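Thiazoline oxidase/subtilisin-like protease from Prochloron didemni is a subtilisin-like protease that matures patellamide precursors, probably cutting the precursor peptide and joining the ends of the freed piece into a ring by transamidation. Local coordinates of one contact, PDB 4H6X (chain A, 2.00 Å), residues I250-E255 and S274-V279, beside the matching contact of the related subtilisin-like protein from Prochloron didemni, PDB 4H6V (chain B, 1.70 Å), residues I198-E203 and S221-I226. Structure 2 is superposed on structure 1 by the backbone atoms of these residues (RMSD 0.33 Å); each is numbered along its deposited sequence.

Structure 1 (4H6X); sequences ILAPGE and SMAAPV.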
loop_
_atom_site.group_PDB
_atom_site.type_symbol
_atom_site.label_atom_id
_atom_site.label_comp_id
_atom_site.label_asym_id
_atom_site.label_seq_id
_atom_site.Cartn_x
_atom_site.Cartn_y
_atom_site.Cartn_z
ATOM N N ILE A 250 -1.648 12.891 4.426
ATOM C CA ILE A 250 -2.295 13.164 3.159
ATOM C C ILE A 250 -3.540 12.264 3.051
ATOM O O ILE A 250 -3.563 11.141 3.576
ATOM C CB ILE A 250 -1.297 12.998 1.963
ATOM C CG1 ILE A 250 -1.825 13.676 0.686
ATOM C CG2 ILE A 250 -0.953 11.531 1.703
ATOM C CD1 ILE A 250 -0.775 13.905 -0.383
ATOM N N LEU A 251 -4.584 12.790 2.417
ATOM C CA LEU A 251 -5.805 12.050 2.151
ATOM C C LEU A 251 -5.739 11.431 0.771
ATOM O O LEU A 251 -5.266 12.065 -0.172
ATOM C CB LEU A 251 -7.016 12.983 2.197
ATOM C CG LEU A 251 -7.958 13.054 3.396
ATOM C CD1 LEU A 251 -9.298 13.600 2.908
ATOM C CD2 LEU A 251 -8.170 11.698 4.045
ATOM N N ALA A 252 -6.217 10.193 0.650
ATOM C CA ALA A 252 -6.319 9.536 -0.649
ATOM C C ALA A 252 -7.585 8.656 -0.683
ATOM O O ALA A 252 -8.156 8.370 0.372
ATOM C CB ALA A 252 -5.067 8.719 -0.911
ATOM N N PRO A 253 -8.053 8.258 -1.887
ATOM C CA PRO A 253 -9.201 7.346 -1.934
ATOM C C PRO A 253 -8.979 6.118 -1.037
ATOM O O PRO A 253 -7.987 5.392 -1.203
ATOM C CB PRO A 253 -9.243 6.905 -3.404
ATOM C CG PRO A 253 -8.579 8.014 -4.153
ATOM C CD PRO A 253 -7.505 8.518 -3.234
ATOM N N GLY A 254 -9.883 5.919 -0.084
ATOM C CA GLY A 254 -9.844 4.751 0.803
ATOM C C GLY A 254 -11.135 3.944 0.826
ATOM O O GLY A 254 -11.232 2.932 1.525
ATOM N N GLU A 255 -12.130 4.389 0.062
ATOM C CA GLU A 255 -13.424 3.726 0.043
ATOM C C GLU A 255 -13.630 2.944 -1.254
ATOM O O GLU A 255 -13.432 3.471 -2.344
ATOM C CB GLU A 255 -14.540 4.754 0.255
ATOM C CG GLU A 255 -15.940 4.170 0.328
ATOM C CD GLU A 255 -16.988 5.194 0.737
ATOM O OE1 GLU A 255 -16.824 6.392 0.431
ATOM O OE2 GLU A 255 -17.991 4.790 1.366
ATOM N N SER A 274 -6.097 1.922 5.652
ATOM C CA SER A 274 -5.079 1.009 5.150
ATOM C C SER A 274 -5.358 0.549 3.717
ATOM O O SER A 274 -4.541 -0.149 3.124
ATOM C CB SER A 274 -4.874 -0.174 6.105
ATOM O OG SER A 274 -5.903 -1.121 5.975
ATOM N N MET A 275 -6.506 0.960 3.169
ATOM C CA MET A 275 -6.806 0.814 1.737
ATOM C C MET A 275 -6.292 2.042 0.972
ATOM O O MET A 275 -5.886 1.948 -0.184
ATOM C CB MET A 275 -8.316 0.656 1.516
ATOM C CG MET A 275 -8.930 -0.603 2.113
ATOM S SD MET A 275 -8.150 -2.040 1.378
ATOM C CE MET A 275 -7.144 -2.609 2.751
ATOM N N ALA A 276 -6.301 3.192 1.634
ATOM C CA ALA A 276 -5.798 4.434 1.043
ATOM C C ALA A 276 -4.265 4.505 1.029
ATOM O O ALA A 276 -3.692 5.013 0.081
ATOM C CB ALA A 276 -6.384 5.642 1.769
ATOM N N ALA A 277 -3.607 4.003 2.076
ATOM C CA ALA A 277 -2.115 4.006 2.142
ATOM C C ALA A 277 -1.407 3.375 0.936
ATOM O O ALA A 277 -0.479 3.975 0.414
ATOM C CB ALA A 277 -1.616 3.381 3.454
ATOM N N PRO A 278 -1.837 2.171 0.481
ATOM C CA PRO A 278 -1.141 1.604 -0.680
ATOM C C PRO A 278 -1.275 2.441 -1.942
ATOM O O PRO A 278 -0.377 2.403 -2.787
ATOM C CB PRO A 278 -1.802 0.229 -0.900
ATOM C CG PRO A 278 -2.942 0.142 0.042
ATOM C CD PRO A 278 -2.810 1.232 1.068
ATOM N N VAL A 279 -2.381 3.169 -2.086
ATOM C CA VAL A 279 -2.538 4.074 -3.231
ATOM C C VAL A 279 -1.367 5.095 -3.204
ATOM O O VAL A 279 -0.722 5.337 -4.218
ATOM C CB VAL A 279 -3.931 4.765 -3.238
ATOM C CG1 VAL A 279 -4.040 5.761 -4.383
ATOM C CG2 VAL A 279 -5.064 3.740 -3.362
#
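Ala276 faces Gly254 where the end of strand 249-253, an outermost strand of the parallel subtilase sheet, meets the start of helix 273-293; the segments 250-253 and 274-279 run at 97° to each other. That helix begins next to Ser274, whose OG is hydrogen-bonded to His109 in what looks like the Ser-His-Asp triad. No classical hydrogen bond joins the two segments. The polar part is a CA-H...O contact from Ala276 CA to Pro253 O at 3.3 Å, and this carbonyl oxygen is buried, with no hydrogen-bond partner in the model. The apolar part centres on Ala276 CB, which lies 4.3 Å from Ala252 CB and 3.7 Å from Gly254 CA. Val279 brings CG2 to 4.0 Å from Pro253 O; with CG1 anti to the backbone N (chi1 176°), CG2 is the branch left for the proline. Met275 touches through its root, CB standing 3.7 Å from Gly254 O. Beyond CB its chain bends at chi2 and chi3 and leads away, towards His109 and His112 of helix 101-118. Ala277 points away from the strand.

Structure 1 against structure 2
No hydrogen bond crosses between the segments in either structure, and the CA-H...O contact is kept: Ala276(A) with Pro253(A), Ala223(B) with Pro201(B). The comparable CA atoms coincide within the error, so the differences lie in the side chains.

The one touch found in a single structure belongs to Met275(A): its CB is 3.7 Å from Gly254(A) O, whereas Phe222(B) comes no nearer to Gly202(B) O than 5.3 Å, through CD2. The two CB atoms stand 0.9 Å apart after superposition. Further out the chains run close together, SD of Met275(A) and CD1 of Phe222(B) being 0.8 Å apart, with CE of Met275(A) near CE1 of Phe222(B). CE2 and CZ of Phe222(B) have no counterpart in Met275(A), so the ring adds bulk on that side, while the side chain of Phe222(B) does not reach the glycine carbonyl oxygen; the glycine still touches Ala276(A) or Ala223(B).

At Val279(A) and Ile226(B) the branches match: CG2 of Val279(A) and CG1 of Ile226(B) are 0.2 Å apart, as are CG1 of Val279(A) and CG2 of Ile226(B). Both side chains touch the proline, Pro253(A) or Pro201(B). Ala277(A) and Thr224(B) share the CB position, but OG1 and CG2 of Thr224(B) have no counterpart in Ala277(A).

Structure 2 (4H6V); sequences ILAPGE and SFATPI.
Ala223 faces Gly202 in the subtilisin-like protease domain of this longer protein, the segments 198-201 and 221-226 running at 99° to each other. Ser221, the predicted charge-relay serine, begins the helical segment. No classical hydrogen bond joins the two segments. The polar part is a CA-H...O contact from Ala223 CA to Pro201 O at 3.2 Å, and this carbonyl oxygen is buried, with no hydrogen-bond partner in the model. The apolar part centres on Ala223 CB, which lies 4.0 Å from Ala200 CB and 4.2 Å from Gly202 CA. Ile226 brings CD1 to 3.4 Å from Pro201 O and 3.8 Å from Pro201 CB, crossing the proline at about a right angle; with CG2 anti to the backbone N, CG1 is the branch that carries CD1 there. Phe222 leads its ring away from the strand segment, to His61, a predicted charge-relay residue, and to His64 and Ile68. Thr224 points away from the strand, and its OG1 is hydrogen-bonded to the O of Thr220.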
loop_
_atom_site.group_PDB
_atom_site.type_symbol
_atom_site.label_atom_id
_atom_site.label_comp_id
_atom_site.label_asym_id
_atom_site.label_seq_id
_atom_site.Cartn_x
_atom_site.Cartn_y
_atom_site.Cartn_z
ATOM N N ILE B 198 -1.729 13.032 4.275
ATOM C CA ILE B 198 -2.534 13.352 3.097
ATOM C C ILE B 198 -3.717 12.396 2.970
ATOM O O ILE B 198 -3.644 11.253 3.434
ATOM C CB ILE B 198 -1.718 13.367 1.769
ATOM C CG1 ILE B 198 -1.102 11.991 1.480
ATOM C CG2 ILE B 198 -0.653 14.502 1.782
ATOM C CD1 ILE B 198 -0.579 11.866 0.039
ATOM N N LEU B 199 -4.795 12.881 2.354
ATOM C CA LEU B 199 -5.973 12.065 2.090
ATOM C C LEU B 199 -5.843 11.359 0.748
ATOM O O LEU B 199 -5.492 11.977 -0.258
ATOM C CB LEU B 199 -7.241 12.913 2.086
ATOM C CG LEU B 199 -7.651 13.571 3.405
ATOM C CD1 LEU B 199 -8.828 14.487 3.136
ATOM C CD2 LEU B 199 -7.979 12.526 4.463
ATOM N N ALA B 200 -6.108 10.060 0.738
ATOM C CA ALA B 200 -6.124 9.304 -0.514
ATOM C C ALA B 200 -7.428 8.517 -0.599
ATOM O O ALA B 200 -8.092 8.310 0.418
ATOM C CB ALA B 200 -4.895 8.364 -0.606
ATOM N N PRO B 201 -7.801 8.058 -1.806
ATOM C CA PRO B 201 -9.046 7.292 -1.894
ATOM C C PRO B 201 -9.061 6.103 -0.937
ATOM O O PRO B 201 -8.106 5.295 -0.880
ATOM C CB PRO B 201 -9.062 6.823 -3.350
ATOM C CG PRO B 201 -8.295 7.859 -4.074
ATOM C CD PRO B 201 -7.165 8.205 -3.132
ATOM N N GLY B 202 -10.140 6.007 -0.171
ATOM C CA GLY B 202 -10.237 5.018 0.886
ATOM C C GLY B 202 -11.611 4.388 0.985
ATOM O O GLY B 202 -11.872 3.652 1.932
ATOM N N GLU B 203 -12.470 4.677 0.010
ATOM C CA GLU B 203 -13.817 4.102 -0.044
ATOM C C GLU B 203 -13.879 3.043 -1.150
ATOM O O GLU B 203 -13.619 3.344 -2.312
ATOM C CB GLU B 203 -14.869 5.195 -0.293
ATOM C CG GLU B 203 -16.301 4.670 -0.421
ATOM C CD GLU B 203 -17.341 5.759 -0.666
ATOM O OE1 GLU B 203 -17.058 6.753 -1.376
ATOM O OE2 GLU B 203 -18.466 5.604 -0.153
ATOM N N SER B 221 -6.215 1.558 5.605
ATOM C CA SER B 221 -5.373 0.436 5.161
ATOM C C SER B 221 -5.261 0.390 3.654
ATOM O O SER B 221 -4.292 -0.123 3.127
ATOM C CB SER B 221 -5.953 -0.911 5.583
ATOM O OG SER B 221 -5.315 -1.407 6.737
ATOM N N PHE B 222 -6.272 0.901 2.970
ATOM C CA PHE B 222 -6.328 0.778 1.509
ATOM C C PHE B 222 -5.939 2.060 0.804
ATOM O O PHE B 222 -5.463 2.032 -0.336
ATOM C CB PHE B 222 -7.704 0.246 1.091
ATOM C CG PHE B 222 -8.133 -0.912 1.919
ATOM C CD1 PHE B 222 -7.486 -2.139 1.794
ATOM C CD2 PHE B 222 -9.127 -0.767 2.893
ATOM C CE1 PHE B 222 -7.829 -3.216 2.590
ATOM C CE2 PHE B 222 -9.481 -1.850 3.706
ATOM C CZ PHE B 222 -8.838 -3.071 3.562
ATOM N N ALA B 223 -6.134 3.186 1.484
ATOM C CA ALA B 223 -5.664 4.469 0.995
ATOM C C ALA B 223 -4.127 4.486 0.987
ATOM O O ALA B 223 -3.510 5.013 0.065
ATOM C CB ALA B 223 -6.217 5.583 1.879
ATOM N N THR B 224 -3.536 3.895 2.027
ATOM C CA THR B 224 -2.084 3.843 2.223
ATOM C C THR B 224 -1.273 3.300 1.019
ATOM O O THR B 224 -0.378 3.990 0.528
ATOM C CB THR B 224 -1.761 3.133 3.555
ATOM O OG1 THR B 224 -2.313 3.909 4.633
ATOM C CG2 THR B 224 -0.264 2.989 3.770
ATOM N N PRO B 225 -1.613 2.099 0.510
ATOM C CA PRO B 225 -0.881 1.600 -0.669
ATOM C C PRO B 225 -1.117 2.388 -1.948
ATOM O O PRO B 225 -0.293 2.312 -2.869
ATOM C CB PRO B 225 -1.400 0.161 -0.830
ATOM C CG PRO B 225 -2.718 0.159 -0.146
ATOM C CD PRO B 225 -2.508 1.063 1.048
ATOM N N ILE B 226 -2.227 3.119 -2.041
ATOM C CA ILE B 226 -2.410 4.009 -3.188
ATOM C C ILE B 226 -1.304 5.070 -3.178
ATOM O O ILE B 226 -0.681 5.340 -4.198
ATOM C CB ILE B 226 -3.818 4.660 -3.241
ATOM C CG1 ILE B 226 -4.894 3.580 -3.442
ATOM C CG2 ILE B 226 -3.883 5.704 -4.367
ATOM C CD1 ILE B 226 -6.323 4.137 -3.508
#